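Local structure of DUF5618 domain-containing protein (Dyadobacter fermentans, 3MFN) at residues 100-105 and 146-151; 114-119 and 140-145. The protein is of unknown function, a mainly helical member of the DUF5618 family whose chains pair as two-subunit assemblies. All coordinates share one frame; numbering follows the deposited sequence. Where two conformers were deposited one is given.

Contact 1 of 2, residues 100-105 and 146-151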
# COMPACT_ATOMS: atom_id res chain seq x y z
N SER A 100 -8.00 -6.49 -17.56
CA SER A 100 -9.12 -7.00 -18.35
C SER A 100 -8.82 -8.47 -18.73
O SER A 100 -9.72 -9.30 -18.67
CB SER A 100 -9.43 -6.07 -19.53
OG SER A 100 -8.58 -6.32 -20.62
N ASN A 101 -7.54 -8.82 -18.98
CA ASN A 101 -7.18 -10.23 -19.20
C ASN A 101 -7.42 -11.10 -17.95
O ASN A 101 -7.88 -12.24 -18.05
CB ASN A 101 -5.73 -10.41 -19.74
CG ASN A 101 -5.66 -10.33 -21.25
OD1 ASN A 101 -6.26 -11.14 -21.94
ND2 ASN A 101 -4.96 -9.37 -21.77
N LEU A 102 -7.16 -10.55 -16.76
CA LEU A 102 -7.37 -11.30 -15.54
C LEU A 102 -8.84 -11.33 -15.12
O LEU A 102 -9.26 -12.25 -14.43
CB LEU A 102 -6.52 -10.72 -14.41
CG LEU A 102 -4.99 -10.92 -14.51
CD1 LEU A 102 -4.28 -9.99 -13.54
CD2 LEU A 102 -4.65 -12.41 -14.26
N ALA A 103 -9.62 -10.34 -15.51
CA ALA A 103 -11.01 -10.34 -15.13
C ALA A 103 -11.72 -11.53 -15.82
O ALA A 103 -12.53 -12.19 -15.18
CB ALA A 103 -11.65 -9.02 -15.45
N GLN A 104 -11.35 -11.82 -17.06
CA GLN A 104 -11.98 -12.91 -17.83
C GLN A 104 -11.62 -14.29 -17.24
O GLN A 104 -12.22 -15.29 -17.59
CB GLN A 104 -11.60 -12.83 -19.31
CG GLN A 104 -10.12 -13.14 -19.60
CD GLN A 104 -9.61 -12.65 -20.96
OE1 GLN A 104 -10.38 -12.15 -21.80
NE2 GLN A 104 -8.29 -12.81 -21.19
N GLN A 105 -10.66 -14.32 -16.32
CA GLN A 105 -10.13 -15.56 -15.80
C GLN A 105 -10.51 -15.90 -14.37
O GLN A 105 -10.75 -17.06 -14.11
CB GLN A 105 -8.61 -15.56 -15.91
CG GLN A 105 -8.07 -16.83 -16.55
CD GLN A 105 -7.57 -16.61 -17.97
OE1 GLN A 105 -6.76 -17.39 -18.48
NE2 GLN A 105 -8.05 -15.54 -18.60
N ILE A 146 2.63 -15.23 -9.75
CA ILE A 146 3.56 -16.02 -10.56
C ILE A 146 3.20 -17.50 -10.47
O ILE A 146 3.24 -18.20 -11.48
CB ILE A 146 5.01 -15.78 -10.17
CG1 ILE A 146 5.37 -14.33 -10.50
CG2 ILE A 146 5.88 -16.83 -10.88
CD1 ILE A 146 6.64 -13.75 -9.90
N ASP A 147 2.80 -17.98 -9.30
CA ASP A 147 2.42 -19.38 -9.15
C ASP A 147 1.14 -19.67 -9.91
O ASP A 147 0.99 -20.74 -10.49
CB ASP A 147 2.16 -19.76 -7.69
CG ASP A 147 3.41 -19.75 -6.83
OD1 ASP A 147 4.58 -19.63 -7.33
OD2 ASP A 147 3.21 -19.86 -5.60
N TRP A 148 0.22 -18.71 -9.93
CA TRP A 148 -1.01 -18.90 -10.70
C TRP A 148 -0.68 -19.14 -12.19
O TRP A 148 -1.21 -20.06 -12.83
CB TRP A 148 -1.91 -17.67 -10.52
CG TRP A 148 -3.16 -17.72 -11.32
CD1 TRP A 148 -4.33 -18.32 -10.97
CD2 TRP A 148 -3.39 -17.11 -12.60
NE1 TRP A 148 -5.29 -18.11 -11.94
CE2 TRP A 148 -4.74 -17.37 -12.95
CE3 TRP A 148 -2.62 -16.32 -13.46
CZ2 TRP A 148 -5.30 -16.93 -14.15
CZ3 TRP A 148 -3.19 -15.88 -14.66
CH2 TRP A 148 -4.52 -16.20 -14.99
N VAL A 149 0.20 -18.32 -12.74
CA VAL A 149 0.71 -18.49 -14.11
C VAL A 149 1.34 -19.86 -14.32
O VAL A 149 0.91 -20.61 -15.20
CB VAL A 149 1.71 -17.38 -14.49
CG1 VAL A 149 2.43 -17.70 -15.78
CG2 VAL A 149 0.97 -16.00 -14.61
N GLU A 150 2.33 -20.21 -13.49
CA GLU A 150 2.99 -21.52 -13.59
C GLU A 150 1.92 -22.61 -13.69
O GLU A 150 1.94 -23.47 -14.56
CB GLU A 150 3.89 -21.79 -12.38
CG GLU A 150 4.68 -23.12 -12.52
CD GLU A 150 5.52 -23.50 -11.29
OE1 GLU A 150 5.15 -23.13 -10.18
OE2 GLU A 150 6.55 -24.23 -11.46
N ARG A 151 0.98 -22.53 -12.76
CA ARG A 151 -0.03 -23.52 -12.56
C ARG A 151 -1.10 -23.57 -13.65
O ARG A 151 -1.73 -24.61 -13.80
CB ARG A 151 -0.67 -23.23 -11.23
CG ARG A 151 -1.64 -24.25 -10.75
CD ARG A 151 -1.99 -23.92 -9.31
NE ARG A 151 -3.08 -22.95 -9.27
CZ ARG A 151 -3.08 -21.77 -8.64
NH1 ARG A 151 -4.18 -21.03 -8.70
NH2 ARG A 151 -2.02 -21.35 -7.95

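Contact 2 of 2, residues 114-119 and 140-145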
# COMPACT_ATOMS: atom_id res chain seq x y z
N VAL A 114 -4.23 -6.37 -8.56
CA VAL A 114 -4.44 -4.92 -8.36
C VAL A 114 -3.62 -4.45 -7.13
O VAL A 114 -3.01 -3.34 -7.12
CB VAL A 114 -5.96 -4.57 -8.23
CG1 VAL A 114 -6.17 -3.03 -7.86
CG2 VAL A 114 -6.69 -4.86 -9.56
N SER A 115 -3.60 -5.29 -6.12
CA SER A 115 -2.85 -5.04 -4.92
C SER A 115 -1.35 -5.03 -5.23
O SER A 115 -0.66 -4.13 -4.78
CB SER A 115 -3.21 -6.08 -3.85
OG SER A 115 -2.83 -5.65 -2.58
N VAL A 116 -0.86 -6.02 -5.99
CA VAL A 116 0.51 -5.93 -6.52
C VAL A 116 0.83 -4.62 -7.22
O VAL A 116 1.87 -3.98 -6.94
CB VAL A 116 0.77 -7.08 -7.44
CG1 VAL A 116 2.08 -6.89 -8.21
CG2 VAL A 116 0.76 -8.38 -6.68
N TYR A 117 -0.06 -4.20 -8.12
CA TYR A 117 0.05 -2.94 -8.82
C TYR A 117 0.12 -1.77 -7.86
O TYR A 117 1.05 -0.94 -7.93
CB TYR A 117 -1.07 -2.79 -9.81
CG TYR A 117 -1.23 -1.41 -10.42
CD1 TYR A 117 -0.47 -0.99 -11.50
CD2 TYR A 117 -2.19 -0.57 -9.96
CE1 TYR A 117 -0.66 0.28 -12.04
CE2 TYR A 117 -2.37 0.67 -10.47
CZ TYR A 117 -1.63 1.08 -11.50
OH TYR A 117 -1.89 2.33 -11.94
N GLU A 118 -0.78 -1.76 -6.87
CA GLU A 118 -0.79 -0.69 -5.87
C GLU A 118 0.51 -0.67 -5.08
O GLU A 118 1.12 0.38 -4.95
CB GLU A 118 -1.97 -0.82 -4.90
CG GLU A 118 -3.33 -0.61 -5.58
CD GLU A 118 -3.59 0.79 -5.99
OE1 GLU A 118 -3.11 1.74 -5.34
OE2 GLU A 118 -4.35 0.96 -6.94
N GLN A 119 0.90 -1.82 -4.55
CA GLN A 119 1.99 -1.88 -3.62
C GLN A 119 3.35 -1.82 -4.25
O GLN A 119 4.27 -1.19 -3.68
CB GLN A 119 1.88 -3.13 -2.73
CG GLN A 119 0.64 -3.19 -1.75
CD GLN A 119 0.40 -1.93 -1.01
OE1 GLN A 119 1.35 -1.28 -0.60
NE2 GLN A 119 -0.88 -1.53 -0.88
N GLN A 140 4.41 -11.31 -1.28
CA GLN A 140 3.59 -12.54 -1.23
C GLN A 140 2.54 -12.53 -2.32
O GLN A 140 2.30 -13.54 -2.93
CB GLN A 140 2.90 -12.74 0.14
CG GLN A 140 3.85 -13.14 1.33
CD GLN A 140 3.36 -12.68 2.71
OE1 GLN A 140 4.17 -12.34 3.59
NE2 GLN A 140 2.06 -12.69 2.92
N ARG A 141 1.90 -11.38 -2.57
CA ARG A 141 0.85 -11.27 -3.61
C ARG A 141 1.45 -11.54 -5.00
O ARG A 141 0.87 -12.26 -5.80
CB ARG A 141 0.19 -9.90 -3.61
CG ARG A 141 -0.43 -9.51 -2.29
CD ARG A 141 -1.67 -10.26 -1.97
NE ARG A 141 -2.17 -9.78 -0.69
CZ ARG A 141 -1.92 -10.37 0.48
NH1 ARG A 141 -1.13 -11.44 0.56
NH2 ARG A 141 -2.42 -9.86 1.59
N ALA A 142 2.64 -11.01 -5.22
CA ALA A 142 3.43 -11.20 -6.44
C ALA A 142 3.75 -12.68 -6.66
O ALA A 142 3.56 -13.17 -7.74
CB ALA A 142 4.70 -10.42 -6.37
N GLU A 143 4.22 -13.41 -5.64
CA GLU A 143 4.48 -14.83 -5.80
C GLU A 143 3.18 -15.60 -6.06
O GLU A 143 3.18 -16.59 -6.77
CB GLU A 143 5.20 -15.41 -4.57
CG GLU A 143 5.57 -16.87 -4.70
CD GLU A 143 6.87 -17.11 -5.52
OE1 GLU A 143 7.56 -16.13 -5.90
OE2 GLU A 143 7.23 -18.29 -5.71
N ILE A 144 2.07 -15.13 -5.51
CA ILE A 144 0.77 -15.73 -5.79
C ILE A 144 0.44 -15.66 -7.25
O ILE A 144 -0.03 -16.64 -7.85
CB ILE A 144 -0.38 -15.12 -4.95
CG1 ILE A 144 -0.35 -15.63 -3.51
CG2 ILE A 144 -1.74 -15.52 -5.54
CD1 ILE A 144 -1.34 -14.85 -2.54
N ILE A 145 0.71 -14.52 -7.85
CA ILE A 145 0.41 -14.33 -9.27
C ILE A 145 1.35 -15.17 -10.13
O ILE A 145 0.95 -15.76 -11.12
CB ILE A 145 0.56 -12.84 -9.72
CG1 ILE A 145 -0.44 -11.93 -9.01
CG2 ILE A 145 0.37 -12.75 -11.23
CD1 ILE A 145 -1.93 -12.34 -9.27

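Contact 1 of 2, residues 100-105 and 146-151
W148 reaches out from helix 132-153 and sets the outer end of its six-membered ring against L102 and Q105, on and just beyond helix 95-103. CG of W148 lies anti to the backbone N (chi1 177°); CA of W148 is 11.0 Å from CA of Q105, and the long ring spans most of that distance. Q105 comes up to the ring's edge, its CG close to the ring plane and 3.7 Å from CZ2 of W148; the two side chains cross at about a right angle. The glutamine chain is bent at chi2 (106°), with CB and CG at the ring and the amide turned on past it, its plane 67° from that of the indole. OE1 of Q105 is hydrogen-bonded to OH of Y84, whose ring also meets the indole nearly perpendicularly, with a weak second bond from R152. L102 runs past W148 in the opposite sense and brings CD2 to 3.8 Å from CZ3 of W148, an oblique methyl contact suited to a buried leucine. An alanine in place of the tryptophan would probably leave L102 and Q105 without this apolar partner and open a gap between the helices. With I109 and F85 also nearby, this is aromatic-aliphatic core packing at one end of a helical bundle.

Contact 2 of 2, residues 114-119 and 140-145
Helix-helix packing within a mainly helical bundle brings 114-119 of helix 107-126 against 140-145 of helix 132-153. The short segments cross with opposed directions, 137° apart, and their axes approach to 9.1 Å. V116 carries the contact from its side: a small branched residue suits an approach of this size, and the tight point is at its CA, 6.0 Å from CA of A142, whose small side chain lets the methyl of V116 reach the backbone N. R141 is present with its aliphatic root alone. Its CB points toward the facing helix from the backbone, while the torsions beyond it, with a bend at chi2 (-72°), carry the guanidinium away to the second subunit, where D131 and E133 of that subunit form salt bridges with it. S115 OG bonds to the same D131, which ties this buried pair of helices to the dimer interface. I145 adds a looser apolar touch, its CG1 4.4 Å from CG2 of V116, and itself packs on V77 and L81 of helix 63-85. At the heart of the contact a single methyl does most of the work: CG2 of V116 sits 3.5 Å from CB of R141 and equally near the backbone N of A142.

How the contacts relate
Both contacts are buried and both lean on helix 132-153, whose adjoining segments 140-145 and 146-151 meet different partners: contact 2 the middle of helix 107-126, contact 1 the end of the preceding helix 95-103. Their centres lie about 12 Å apart, with the centre of contact 2 about 6 Å from the centre of the chain and that of contact 1 about 13 Å. The chemistry follows this placement. Near the centre, close backbones are matched by small aliphatic groups, and the polar ends of S115 and R141 turn to the second subunit; towards the end of the bundle a wide gap is bridged by an aromatic ring, with polar partners in the same chain. I109 of helix 107-126 touches both W148 and I145, joining the two regions.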